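Local coordinates for SAHS1 (Ramazzottius varieornatus, PDB 5XN9), which acts as a secreted, heat-soluble molecular shield under water-deficient conditions, forming a non-crystalline amorphous solid on drying, at residues A[6-11]-A[43-48]; A[22-27]-A[123-128]; A[28-33]-A[102-107]. All blocks are in the same frame, centred on the assembly; numbering follows the deposited sequence. Where two conformers were deposited one is given.

Interaction 1 (A[6-11]-A[43-48]); sequences KSWMGK and HKIWKE. With MG (magnesium ion), chain C; EDO (1,2-ethanediol), chain G.
The carbonyl oxygen of G10 is gripped twice from strand 42-48: I45 N donates a nearly straight hydrogen bond of 2.9 Å to G10 O (167° at the hydrogen), and K44 CA brings a C-H to the same G10 O at 3.3 Å. The return bond, G10 N to I45 O, is also 2.9 Å, so G10 and I45 form a hydrogen-bonded antiparallel pair, with K11 and K44 as the non-hydrogen-bonded pair beside it. At phi 138° a CB on G10 would press against the carbonyl oxygen of M9, and only glycine avoids that. This pairs the first two strands of the fatty-acid-binding-protein-like barrel.

I45 points its CG2 at the edge of the W8 indole, meeting CZ3 at 3.7 Å in the ring plane, while K6 CB sits over the centre of one indole face. M9 turns at its thioether (chi3 68°), which places CE 3.7 Å from K47 N and beside K47 CB. On the other face of the sheet K11 and K44 touch only by their stems, CG to CG at 4.1 Å; their ammonium groups stay apart, and that of K11 forms a cation-pi contact with W3.

H43, on the same strand, binds magnesium through NE2 at 1.9 Å, with Y134 OH as another ligand, while its ND1 is hydrogen-bonded to H54. The chemistry is thus split by face: the stems of K11 and K44 lie on one, the I45 packing on the other, and the strand that carries this packing also supplies H43 to the magnesium.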
ATOM      1  N   LYS A   6     -15.448   4.690  -4.948  1.00 28.91           N
ATOM      2  CA  LYS A   6     -14.188   5.371  -5.202  1.00 27.10           C
ATOM      3  C   LYS A   6     -13.400   4.522  -6.185  1.00 27.24           C
ATOM      4  O   LYS A   6     -13.491   3.295  -6.161  1.00 28.63           O
ATOM      5  CB  LYS A   6     -13.352   5.483  -3.918  1.00 28.54           C
ATOM      6  CG  LYS A   6     -14.088   6.077  -2.723  1.00 28.41           C
ATOM      7  CD  LYS A   6     -14.251   7.569  -2.876  1.00 30.93           C
ATOM      8  CE  LYS A   6     -14.826   8.200  -1.612  1.00 31.94           C
ATOM      9  NZ  LYS A   6     -14.896   9.679  -1.749  1.00 34.60           N
ATOM     10  N   SER A   7     -12.604   5.178  -7.033  1.00 27.43           N
ATOM     11  CA  SER A   7     -11.909   4.445  -8.089  1.00 28.09           C
ATOM     12  C   SER A   7     -10.910   3.443  -7.527  1.00 25.42           C
ATOM     13  O   SER A   7     -10.647   2.414  -8.162  1.00 28.05           O
ATOM     14  CB  SER A   7     -11.217   5.404  -9.054  1.00 31.54           C
ATOM     15  OG  SER A   7     -10.214   6.147  -8.394  1.00 35.76           O
ATOM     16  N   TRP A   8     -10.342   3.722  -6.351  1.00 23.83           N
ATOM     17  CA  TRP A   8      -9.336   2.856  -5.754  1.00 22.79           C
ATOM     18  C   TRP A   8      -9.928   1.697  -4.961  1.00 21.20           C
ATOM     19  O   TRP A   8      -9.172   0.825  -4.512  1.00 22.41           O
ATOM     20  CB  TRP A   8      -8.377   3.672  -4.879  1.00 23.50           C
ATOM     21  CG  TRP A   8      -9.029   4.806  -4.128  1.00 22.83           C
ATOM     22  CD1 TRP A   8      -9.090   6.118  -4.520  1.00 24.57           C
ATOM     23  CD2 TRP A   8      -9.688   4.739  -2.851  1.00 22.79           C
ATOM     24  NE1 TRP A   8      -9.746   6.868  -3.574  1.00 24.95           N
ATOM     25  CE2 TRP A   8     -10.128   6.048  -2.540  1.00 24.13           C
ATOM     26  CE3 TRP A   8      -9.950   3.703  -1.946  1.00 21.82           C
ATOM     27  CZ2 TRP A   8     -10.810   6.348  -1.357  1.00 23.10           C
ATOM     28  CZ3 TRP A   8     -10.638   4.000  -0.769  1.00 21.33           C
ATOM     29  CH2 TRP A   8     -11.059   5.317  -0.488  1.00 22.83           C
ATOM     30  N   MET A   9     -11.243   1.664  -4.766  1.00 22.44           N
ATOM     31  CA  MET A   9     -11.852   0.501  -4.138  1.00 22.18           C
ATOM     32  C   MET A   9     -11.854  -0.671  -5.108  1.00 23.05           C
ATOM     33  O   MET A   9     -11.977  -0.499  -6.327  1.00 26.67           O
ATOM     34  CB  MET A   9     -13.282   0.824  -3.697  1.00 23.19           C
ATOM     35  CG  MET A   9     -13.325   1.838  -2.572  1.00 23.72           C
ATOM     36  SD  MET A   9     -14.960   2.531  -2.251  1.00 24.60           S
ATOM     37  CE  MET A   9     -15.796   1.087  -1.601  1.00 26.00           C
ATOM     38  N   GLY A  10     -11.700  -1.865  -4.565  1.00 21.70           N
ATOM     39  CA  GLY A  10     -11.772  -3.067  -5.361  1.00 22.27           C
ATOM     40  C   GLY A  10     -10.695  -4.050  -4.960  1.00 21.55           C
ATOM     41  O   GLY A  10     -10.049  -3.913  -3.922  1.00 21.54           O
ATOM     42  N   LYS A  11     -10.519  -5.062  -5.806  1.00 22.91           N
ATOM     43  CA  LYS A  11      -9.543  -6.123  -5.606  1.00 23.34           C
ATOM     44  C   LYS A  11      -8.477  -5.979  -6.681  1.00 23.70           C
ATOM     45  O   LYS A  11      -8.784  -6.071  -7.874  1.00 26.03           O
ATOM     46  CB  LYS A  11     -10.211  -7.489  -5.717  1.00 27.93           C
ATOM     47  CG  LYS A  11     -11.294  -7.720  -4.697  1.00 34.86           C
ATOM     48  CD  LYS A  11     -11.764  -9.168  -4.760  1.00 42.67           C
ATOM     49  CE  LYS A  11     -12.962  -9.378  -3.876  1.00 49.71           C
ATOM     50  NZ  LYS A  11     -14.070  -8.505  -4.335  1.00 53.60           N
ATOM     51  N   HIS A  43      -3.981  -6.152  -3.142  1.00 18.93           N
ATOM     52  CA  HIS A  43      -4.569  -5.091  -2.330  1.00 17.66           C
ATOM     53  C   HIS A  43      -6.069  -5.159  -2.530  1.00 19.66           C
ATOM     54  O   HIS A  43      -6.544  -5.082  -3.666  1.00 22.06           O
ATOM     55  CB  HIS A  43      -4.088  -3.703  -2.766  1.00 19.22           C
ATOM     56  CG  HIS A  43      -2.656  -3.433  -2.442  1.00 19.33           C
ATOM     57  ND1 HIS A  43      -2.248  -3.005  -1.199  1.00 21.46           N
ATOM     58  CD2 HIS A  43      -1.532  -3.549  -3.189  1.00 21.62           C
ATOM     59  CE1 HIS A  43      -0.935  -2.865  -1.193  1.00 21.79           C
ATOM     60  NE2 HIS A  43      -0.478  -3.184  -2.391  1.00 21.94           N
ATOM     61  N   LYS A  44      -6.808  -5.308  -1.437  0.83 17.67           N
ATOM     62  CA  LYS A  44      -8.262  -5.284  -1.465  0.83 18.21           C
ATOM     63  C   LYS A  44      -8.721  -4.146  -0.568  0.83 17.26           C
ATOM     64  O   LYS A  44      -8.362  -4.097   0.611  0.83 19.89           O
ATOM     65  CB  LYS A  44      -8.828  -6.633  -1.010  0.83 21.52           C
ATOM     66  CG  LYS A  44      -8.371  -7.785  -1.889  0.83 25.21           C
ATOM     67  CD  LYS A  44      -8.942  -9.117  -1.437  0.83 28.71           C
ATOM     68  CE  LYS A  44      -8.346 -10.255  -2.266  0.83 33.82           C
ATOM     69  NZ  LYS A  44      -8.720 -11.614  -1.783  0.83 37.22           N
ATOM     70  N   ILE A  45      -9.489  -3.220  -1.128  1.00 18.50           N
ATOM     71  CA  ILE A  45      -9.931  -2.037  -0.405  1.00 17.95           C
ATOM     72  C   ILE A  45     -11.442  -1.931  -0.566  1.00 18.98           C
ATOM     73  O   ILE A  45     -11.943  -1.877  -1.696  1.00 19.53           O
ATOM     74  CB  ILE A  45      -9.237  -0.754  -0.908  1.00 18.46           C
ATOM     75  CG1 ILE A  45      -7.708  -0.869  -0.801  1.00 20.51           C
ATOM     76  CG2 ILE A  45      -9.729   0.451  -0.130  1.00 18.79           C
ATOM     77  CD1 ILE A  45      -6.949   0.261  -1.484  1.00 23.26           C
ATOM     78  N   TRP A  46     -12.161  -1.914   0.557  1.00 18.90           N
ATOM     79  CA  TRP A  46     -13.614  -1.848   0.535  1.00 18.76           C
ATOM     80  C   TRP A  46     -14.099  -1.039   1.725  1.00 18.34           C
ATOM     81  O   TRP A  46     -13.343  -0.742   2.659  1.00 19.07           O
ATOM     82  CB  TRP A  46     -14.256  -3.240   0.497  1.00 20.99           C
ATOM     83  CG  TRP A  46     -14.133  -4.057   1.751  1.00 20.33           C
ATOM     84  CD1 TRP A  46     -15.109  -4.256   2.696  1.00 21.98           C
ATOM     85  CD2 TRP A  46     -13.003  -4.830   2.179  1.00 20.62           C
ATOM     86  NE1 TRP A  46     -14.649  -5.091   3.686  1.00 22.86           N
ATOM     87  CE2 TRP A  46     -13.363  -5.463   3.392  1.00 22.40           C
ATOM     88  CE3 TRP A  46     -11.724  -5.048   1.658  1.00 21.00           C
ATOM     89  CZ2 TRP A  46     -12.487  -6.299   4.091  1.00 22.83           C
ATOM     90  CZ3 TRP A  46     -10.849  -5.873   2.365  1.00 21.68           C
ATOM     91  CH2 TRP A  46     -11.240  -6.487   3.565  1.00 22.48           C
ATOM     92  N   LYS A  47     -15.363  -0.646   1.661  1.00 18.09           N
ATOM     93  CA  LYS A  47     -15.955   0.196   2.688  1.00 18.98           C
ATOM     94  C   LYS A  47     -16.908  -0.618   3.548  1.00 18.35           C
ATOM     95  O   LYS A  47     -17.625  -1.498   3.047  1.00 19.49           O
ATOM     96  CB  LYS A  47     -16.686   1.384   2.069  1.00 20.22           C
ATOM     97  CG  LYS A  47     -17.008   2.489   3.059  1.00 24.61           C
ATOM     98  CD  LYS A  47     -17.613   3.691   2.365  1.00 28.62           C
ATOM     99  CE  LYS A  47     -17.910   4.792   3.359  1.00 32.60           C
ATOM    100  NZ  LYS A  47     -18.524   5.989   2.711  1.00 38.43           N
ATOM    101  N   GLU A  48     -16.910  -0.315   4.853  1.00 20.42           N
ATOM    102  CA  GLU A  48     -17.779  -0.969   5.842  1.00 20.94           C
ATOM    103  C   GLU A  48     -18.427   0.116   6.685  1.00 25.09           C
ATOM    104  O   GLU A  48     -17.945   0.442   7.771  1.00 30.72           O
ATOM    105  CB  GLU A  48     -16.982  -1.923   6.720  1.00 22.42           C
ATOM    106  CG  GLU A  48     -16.441  -3.132   5.993  1.00 23.15           C
ATOM    107  CD  GLU A  48     -17.523  -4.123   5.600  1.00 23.53           C
ATOM    108  OE1 GLU A  48     -17.163  -5.188   5.066  1.00 26.58           O
ATOM    109  OE2 GLU A  48     -18.723  -3.858   5.841  1.00 23.01           O
TER
HETATM  110 MG    MG C 201       1.305  -3.257  -3.071  0.70 25.17          MG
HETATM  111  C1  EDO G 205     -16.266  -9.642  -2.220  1.00 64.49           C
HETATM  112  O1  EDO G 205     -15.605 -10.808  -1.713  1.00 65.22           O
HETATM  113  C2  EDO G 205     -16.854  -9.946  -3.594  1.00 64.06           C
HETATM  114  O2  EDO G 205     -17.057  -8.720  -4.306  1.00 63.36           O

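Interaction 2 (A[22-27]-A[123-128]). With ACY (acetic acid), chain L.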
ATOM      1  N   ASP A  22      13.649  -2.080  -5.808  1.00 41.40           N
ATOM      2  CA  ASP A  22      14.763  -2.479  -4.954  1.00 43.92           C
ATOM      3  C   ASP A  22      15.414  -1.270  -4.288  1.00 44.90           C
ATOM      4  O   ASP A  22      15.814  -1.341  -3.119  1.00 44.97           O
ATOM      5  CB  ASP A  22      15.777  -3.302  -5.750  1.00 46.90           C
ATOM      6  CG  ASP A  22      15.350  -4.750  -5.916  1.00 49.49           C
ATOM      7  OD1 ASP A  22      14.180  -5.077  -5.614  1.00 48.87           O
ATOM      8  OD2 ASP A  22      16.183  -5.565  -6.358  1.00 52.63           O
ATOM      9  N   ALA A  23      15.521  -0.151  -5.010  1.00 43.66           N
ATOM     10  CA  ALA A  23      16.067   1.066  -4.416  1.00 44.01           C
ATOM     11  C   ALA A  23      15.180   1.565  -3.286  1.00 42.24           C
ATOM     12  O   ALA A  23      15.675   2.068  -2.270  1.00 44.23           O
ATOM     13  CB  ALA A  23      16.224   2.148  -5.483  1.00 43.95           C
ATOM     14  N   PHE A  24      13.862   1.437  -3.448  1.00 39.06           N
ATOM     15  CA  PHE A  24      12.947   1.823  -2.381  1.00 37.19           C
ATOM     16  C   PHE A  24      13.109   0.914  -1.170  1.00 37.22           C
ATOM     17  O   PHE A  24      13.212   1.389  -0.033  1.00 38.29           O
ATOM     18  CB  PHE A  24      11.511   1.796  -2.895  1.00 34.44           C
ATOM     19  CG  PHE A  24      10.489   1.986  -1.815  1.00 32.36           C
ATOM     20  CD1 PHE A  24      10.270   3.239  -1.261  1.00 33.09           C
ATOM     21  CD2 PHE A  24       9.756   0.910  -1.343  1.00 33.87           C
ATOM     22  CE1 PHE A  24       9.328   3.413  -0.259  1.00 32.71           C
ATOM     23  CE2 PHE A  24       8.818   1.077  -0.343  1.00 33.23           C
ATOM     24  CZ  PHE A  24       8.603   2.332   0.201  1.00 33.14           C
ATOM     25  N   ILE A  25      13.140  -0.402  -1.399  1.00 37.69           N
ATOM     26  CA  ILE A  25      13.325  -1.353  -0.306  1.00 40.03           C
ATOM     27  C   ILE A  25      14.650  -1.108   0.407  1.00 43.41           C
ATOM     28  O   ILE A  25      14.714  -1.113   1.642  1.00 43.01           O
ATOM     29  CB  ILE A  25      13.197  -2.796  -0.826  1.00 40.71           C
ATOM     30  CG1 ILE A  25      11.767  -3.064  -1.290  1.00 41.80           C
ATOM     31  CG2 ILE A  25      13.599  -3.797   0.243  1.00 40.18           C
ATOM     32  CD1 ILE A  25      10.733  -2.871  -0.200  1.00 43.31           C
ATOM     33  N   SER A  26      15.724  -0.881  -0.357  1.00 45.48           N
ATOM     34  CA  SER A  26      17.020  -0.601   0.254  1.00 49.11           C
ATOM     35  C   SER A  26      16.988   0.689   1.064  1.00 50.09           C
ATOM     36  O   SER A  26      17.588   0.768   2.143  1.00 50.52           O
ATOM     37  CB  SER A  26      18.109  -0.538  -0.817  1.00 51.79           C
ATOM     38  OG  SER A  26      18.225  -1.775  -1.498  1.00 53.42           O
ATOM     39  N   ALA A  27      16.290   1.713   0.564  1.00 49.39           N
ATOM     40  CA  ALA A  27      16.219   2.978   1.285  1.00 49.76           C
ATOM     41  C   ALA A  27      15.434   2.867   2.584  1.00 48.89           C
ATOM     42  O   ALA A  27      15.624   3.695   3.481  1.00 50.81           O
ATOM     43  CB  ALA A  27      15.610   4.062   0.401  1.00 49.84           C
ATOM     44  N   TYR A 123       5.558   4.597  -4.277  1.00 28.34           N
ATOM     45  CA  TYR A 123       6.141   4.454  -2.954  1.00 28.63           C
ATOM     46  C   TYR A 123       7.279   5.454  -2.888  1.00 26.82           C
ATOM     47  O   TYR A 123       8.133   5.469  -3.778  1.00 31.10           O
ATOM     48  CB  TYR A 123       6.744   3.049  -2.784  1.00 30.12           C
ATOM     49  CG  TYR A 123       5.863   1.868  -3.184  1.00 31.65           C
ATOM     50  CD1 TYR A 123       5.593   1.586  -4.523  1.00 32.99           C
ATOM     51  CD2 TYR A 123       5.347   1.016  -2.228  1.00 31.65           C
ATOM     52  CE1 TYR A 123       4.808   0.511  -4.890  1.00 35.05           C
ATOM     53  CE2 TYR A 123       4.562  -0.075  -2.585  1.00 33.78           C
ATOM     54  CZ  TYR A 123       4.295  -0.323  -3.918  1.00 34.99           C
ATOM     55  OH  TYR A 123       3.516  -1.403  -4.282  1.00 36.30           O
ATOM     56  N   LYS A 124       7.299   6.290  -1.858  1.00 25.47           N
ATOM     57  CA  LYS A 124       8.367   7.273  -1.735  1.00 26.67           C
ATOM     58  C   LYS A 124       8.888   7.293  -0.312  1.00 26.69           C
ATOM     59  O   LYS A 124       8.108   7.288   0.645  1.00 27.18           O
ATOM     60  CB  LYS A 124       7.905   8.685  -2.082  1.00 31.35           C
ATOM     61  CG  LYS A 124       7.660   8.972  -3.545  1.00 39.74           C
ATOM     62  CD  LYS A 124       7.285  10.439  -3.707  1.00 44.08           C
ATOM     63  CE  LYS A 124       6.917  10.798  -5.135  1.00 48.35           C
ATOM     64  NZ  LYS A 124       6.060  12.011  -5.161  1.00 50.83           N
ATOM     65  N   VAL A 125      10.210   7.353  -0.174  1.00 28.76           N
ATOM     66  CA  VAL A 125      10.825   7.611   1.120  1.00 31.45           C
ATOM     67  C   VAL A 125      11.985   8.572   0.873  1.00 31.49           C
ATOM     68  O   VAL A 125      12.925   8.243   0.145  1.00 35.64           O
ATOM     69  CB  VAL A 125      11.272   6.321   1.838  1.00 32.19           C
ATOM     70  CG1 VAL A 125      12.177   5.457   0.951  1.00 33.66           C
ATOM     71  CG2 VAL A 125      11.910   6.634   3.180  1.00 34.60           C
ATOM     72  N   GLY A 126      11.890   9.779   1.424  1.00 32.29           N
ATOM     73  CA  GLY A 126      12.853  10.807   1.059  1.00 36.14           C
ATOM     74  C   GLY A 126      12.820  11.047  -0.436  1.00 40.29           C
ATOM     75  O   GLY A 126      11.756  11.258  -1.031  1.00 40.33           O
ATOM     76  N   ASP A 127      13.996  11.021  -1.069  0.73 41.93           N
ATOM     77  CA  ASP A 127      14.122  11.303  -2.497  0.73 44.15           C
ATOM     78  C   ASP A 127      14.059  10.058  -3.374  0.73 40.21           C
ATOM     79  O   ASP A 127      14.403  10.135  -4.559  0.73 42.40           O
ATOM     80  CB  ASP A 127      15.418  12.071  -2.792  0.73 49.51           C
ATOM     81  CG  ASP A 127      16.675  11.249  -2.516  0.73 55.02           C
ATOM     82  OD1 ASP A 127      16.613  10.291  -1.721  0.73 59.08           O
ATOM     83  OD2 ASP A 127      17.742  11.578  -3.089  0.73 59.34           O
ATOM     84  N   VAL A 128      13.629   8.922  -2.834  0.73 36.30           N
ATOM     85  CA  VAL A 128      13.632   7.656  -3.561  0.73 36.49           C
ATOM     86  C   VAL A 128      12.189   7.290  -3.877  0.73 34.42           C
ATOM     87  O   VAL A 128      11.359   7.169  -2.964  0.73 33.81           O
ATOM     88  CB  VAL A 128      14.320   6.548  -2.750  0.73 38.15           C
ATOM     89  CG1 VAL A 128      14.213   5.217  -3.473  0.73 38.71           C
ATOM     90  CG2 VAL A 128      15.779   6.904  -2.491  0.73 39.21           C
TER
HETATM   91  C   ACY L 210       3.131  -3.421  -1.760  1.00 48.10           C
HETATM   92  O   ACY L 210       3.952  -3.566  -2.694  1.00 46.78           O
HETATM   93  OXT ACY L 210       2.316  -2.476  -1.690  1.00 46.58           O
HETATM   94  CH3 ACY L 210       3.120  -4.441  -0.659  1.00 48.89           C
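Y123 CB stands over the centre of the F24 ring, 3.5 Å from the centroid and almost on the ring normal, a clear CH-pi contact. CG of F24 is anti to its backbone N (chi1 172°), on the side of the carbonyl carbon; the ring beyond it meets Y123 and V125. The two aromatic rings are turned obliquely, planes at 50°, with F24 CE2 approaching Y123 CD2 at 4.0 Å. V125 brings CG1 to 3.7 Å from F24 CD1; this methyl lies between the backbone N and carbonyl carbon of V125 (chi1 53°), and from there it also touches A27 CB at 3.7 Å.

Helix 21-27 is the first of the two short helices that, as in fatty-acid-binding proteins, separate the first two barrel strands. Here it rests on the hairpin of strands 118-125 and 128-136, whose type II' turn has G126 at positive phi. An alanine in place of F24 would take away the ring, and would probably leave Y123 CB without its aromatic cover and a gap beside V125.

In the conformer modelled here V128 uses both branches: CG1 lies 3.7 Å from A23 O, and CG2 meets A27 CB at 4.1 Å. The far end of Y123 leads away from the helix, where in this crystal its OH donates a 2.7 Å hydrogen bond to O of an acetate that K121 and R132 also hold.

Interaction 3 (A[28-33]-A[102-107]); sequences LGLPLE and PSRNKV
A Schellman motif closes helix 21-27 at G29, and it faces the turn between strands 94-101 and 106-114, where N105 and K106 opposite V101 make a G1 beta bulge. Both features rest on positive phi: 84° at G29, where a side chain would run into the carbonyl oxygen of L28, and 52° at N105. The contact brings the surface of the helical lid alongside a hairpin end of the fatty-acid-binding-protein-like barrel.

R104 reaches across with its whole chain. It is extended from CG to NE and carries the guanidinium over to the loop, where NH2 lies 4.3 Å from L28 O and 4.4 Å from G29 O. Both oxygens sit at the edge of the guanidinium, near its plane, but these are distances too long for hydrogen bonds; any attraction of the positive charge for the two carbonyls would be weak and electrostatic. R104 also touches T82, on strand 82-91.

K106 comes at the loop from the strand. CG lies beside its backbone N, and chi2 of -76° turns CD aside; CE, beyond it, lies 4.3 Å from L28 O. The side chains of L28 and K106 both pack on V125, while L30 packs on I25. The closest approach across this loose surface contact is L30 CD2 to R104 NH2, 4.0 Å, with the two side chains crossing at about a right angle.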
ATOM      1  N   LEU A  28      14.549   1.877   2.700  1.00 46.68           N
ATOM      2  CA  LEU A  28      13.886   1.600   3.965  1.00 46.42           C
ATOM      3  C   LEU A  28      14.779   0.854   4.946  1.00 51.65           C
ATOM      4  O   LEU A  28      14.411   0.728   6.120  1.00 53.02           O
ATOM      5  CB  LEU A  28      12.625   0.769   3.729  1.00 42.05           C
ATOM      6  CG  LEU A  28      11.467   1.444   3.008  1.00 41.39           C
ATOM      7  CD1 LEU A  28      10.281   0.492   2.920  1.00 40.63           C
ATOM      8  CD2 LEU A  28      11.087   2.726   3.733  1.00 42.13           C
ATOM      9  N   GLY A  29      15.931   0.357   4.501  1.00 53.70           N
ATOM     10  CA  GLY A  29      16.789  -0.451   5.341  1.00 56.51           C
ATOM     11  C   GLY A  29      16.424  -1.915   5.408  1.00 56.62           C
ATOM     12  O   GLY A  29      16.933  -2.624   6.285  1.00 59.49           O
ATOM     13  N   LEU A  30      15.542  -2.404   4.490  1.00 53.55           N
ATOM     14  CA  LEU A  30      15.079  -3.786   4.451  1.00 51.60           C
ATOM     15  C   LEU A  30      15.984  -4.623   3.550  1.00 53.17           C
ATOM     16  O   LEU A  30      16.471  -4.131   2.528  1.00 53.85           O
ATOM     17  CB  LEU A  30      13.650  -3.854   3.922  1.00 47.94           C
ATOM     18  CG  LEU A  30      12.582  -3.257   4.841  1.00 47.39           C
ATOM     19  CD1 LEU A  30      11.210  -3.339   4.201  1.00 46.21           C
ATOM     20  CD2 LEU A  30      12.595  -3.966   6.186  1.00 47.40           C
ATOM     21  N   PRO A  31      16.218  -5.887   3.902  1.00 55.14           N
ATOM     22  CA  PRO A  31      17.086  -6.732   3.071  1.00 56.80           C
ATOM     23  C   PRO A  31      16.375  -7.157   1.792  1.00 58.81           C
ATOM     24  O   PRO A  31      15.227  -7.605   1.822  1.00 60.00           O
ATOM     25  CB  PRO A  31      17.379  -7.933   3.976  1.00 56.39           C
ATOM     26  CG  PRO A  31      16.198  -8.001   4.892  1.00 55.38           C
ATOM     27  CD  PRO A  31      15.767  -6.579   5.122  1.00 54.47           C
ATOM     28  N   LEU A  32      17.075  -7.014   0.663  1.00 59.08           N
ATOM     29  CA  LEU A  32      16.496  -7.421  -0.612  1.00 60.57           C
ATOM     30  C   LEU A  32      16.279  -8.927  -0.678  1.00 66.69           C
ATOM     31  O   LEU A  32      15.384  -9.390  -1.394  1.00 67.47           O
ATOM     32  CB  LEU A  32      17.377  -6.958  -1.774  1.00 56.48           C
ATOM     33  CG  LEU A  32      17.498  -5.452  -2.013  1.00 54.69           C
ATOM     34  CD1 LEU A  32      18.518  -5.167  -3.104  1.00 54.65           C
ATOM     35  CD2 LEU A  32      16.146  -4.841  -2.367  1.00 54.18           C
ATOM     36  N   GLU A  33      17.078  -9.701   0.066  1.00 72.98           N
ATOM     37  CA  GLU A  33      16.961 -11.157   0.037  1.00 79.44           C
ATOM     38  C   GLU A  33      15.561 -11.619   0.412  1.00 75.90           C
ATOM     39  O   GLU A  33      15.112 -12.675  -0.048  1.00 77.42           O
ATOM     40  CB  GLU A  33      17.982 -11.791   0.986  1.00 88.08           C
ATOM     41  CG  GLU A  33      19.424 -11.753   0.498  1.00 95.57           C
ATOM     42  CD  GLU A  33      20.036 -10.366   0.556  1.00101.61           C
ATOM     43  OE1 GLU A  33      19.503  -9.504   1.286  1.00103.03           O
ATOM     44  OE2 GLU A  33      21.056 -10.139  -0.129  1.00104.07           O
ATOM     45  N   PRO A 102       8.303   5.141  13.490  1.00 27.97           N
ATOM     46  CA  PRO A 102       9.093   5.941  14.444  1.00 31.07           C
ATOM     47  C   PRO A 102      10.364   5.262  14.911  1.00 31.36           C
ATOM     48  O   PRO A 102      11.367   5.942  15.159  1.00 33.54           O
ATOM     49  CB  PRO A 102       8.107   6.173  15.598  1.00 35.10           C
ATOM     50  CG  PRO A 102       6.767   6.021  14.981  1.00 36.14           C
ATOM     51  CD  PRO A 102       6.905   4.982  13.924  1.00 31.65           C
ATOM     52  N   SER A 103      10.347   3.935  15.054  1.00 29.67           N
ATOM     53  CA  SER A 103      11.530   3.234  15.539  1.00 30.66           C
ATOM     54  C   SER A 103      12.711   3.407  14.594  1.00 36.00           C
ATOM     55  O   SER A 103      13.867   3.355  15.027  1.00 39.06           O
ATOM     56  CB  SER A 103      11.211   1.753  15.745  1.00 28.43           C
ATOM     57  OG  SER A 103      10.834   1.126  14.527  1.00 28.22           O
ATOM     58  N   ARG A 104      12.443   3.644  13.311  1.00 34.78           N
ATOM     59  CA  ARG A 104      13.486   3.757  12.303  1.00 35.65           C
ATOM     60  C   ARG A 104      13.627   5.170  11.764  1.00 34.93           C
ATOM     61  O   ARG A 104      14.412   5.396  10.837  1.00 37.25           O
ATOM     62  CB  ARG A 104      13.205   2.791  11.161  1.00 37.26           C
ATOM     63  CG  ARG A 104      12.838   1.420  11.654  1.00 39.66           C
ATOM     64  CD  ARG A 104      13.159   0.368  10.640  1.00 39.01           C
ATOM     65  NE  ARG A 104      12.902  -0.956  11.185  1.00 39.75           N
ATOM     66  CZ  ARG A 104      13.251  -2.083  10.586  1.00 39.23           C
ATOM     67  NH1 ARG A 104      12.964  -3.247  11.154  1.00 39.47           N
ATOM     68  NH2 ARG A 104      13.883  -2.044   9.420  1.00 41.58           N
ATOM     69  N   ASN A 105      12.886   6.124  12.317  1.00 34.38           N
ATOM     70  CA  ASN A 105      12.905   7.502  11.837  1.00 34.05           C
ATOM     71  C   ASN A 105      12.665   7.573  10.326  1.00 33.24           C
ATOM     72  O   ASN A 105      13.389   8.239   9.581  1.00 35.06           O
ATOM     73  CB  ASN A 105      14.200   8.215  12.239  1.00 39.55           C
ATOM     74  CG  ASN A 105      14.113   9.713  12.055  1.00 44.40           C
ATOM     75  OD1 ASN A 105      13.041  10.299  12.212  1.00 47.21           O
ATOM     76  ND2 ASN A 105      15.232  10.341  11.708  1.00 47.22           N
ATOM     77  N   LYS A 106      11.640   6.857   9.866  1.00 28.67           N
ATOM     78  CA  LYS A 106      11.265   6.875   8.460  1.00 29.20           C
ATOM     79  C   LYS A 106       9.853   7.421   8.291  1.00 25.74           C
ATOM     80  O   LYS A 106       8.960   7.162   9.113  1.00 26.15           O
ATOM     81  CB  LYS A 106      11.358   5.480   7.818  1.00 31.77           C
ATOM     82  CG  LYS A 106      12.772   4.899   7.696  1.00 35.96           C
ATOM     83  CD  LYS A 106      13.570   5.547   6.559  1.00 39.51           C
ATOM     84  CE  LYS A 106      14.979   4.963   6.437  1.00 45.06           C
ATOM     85  NZ  LYS A 106      15.922   5.613   7.380  1.00 48.41           N
ATOM     86  N   VAL A 107       9.672   8.190   7.221  1.00 24.06           N
ATOM     87  CA  VAL A 107       8.368   8.641   6.758  1.00 21.85           C
ATOM     88  C   VAL A 107       8.204   8.133   5.334  1.00 22.21           C
ATOM     89  O   VAL A 107       9.082   8.352   4.492  1.00 26.57           O
ATOM     90  CB  VAL A 107       8.262  10.179   6.806  1.00 23.50           C
ATOM     91  CG1 VAL A 107       6.921  10.652   6.236  1.00 25.43           C
ATOM     92  CG2 VAL A 107       8.458  10.667   8.226  1.00 25.17           C
TER

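Interactions 2 and 3 are neighbours, their centres about 9 Å apart, and run into each other along the helical lid: I25 O and L30 N are 3.2 Å apart, a probable hydrogen bond, and A27 O packs on K106 CE at 3.3 Å. Their strands 118-125 and 106-114 adjoin in the sheet. Interaction 1 lies across the chain's centre, about 25 Å from interaction 2 and 27 Å from interaction 3, centre to centre, yet all three reach the same sheet. In this crystal the magnesium site connects interactions 1 and 2: the acetate bonded by Y123, probably from the crystallisation liquor, places its OXT 1.9 Å from the magnesium, which H43 of interaction 1 also binds.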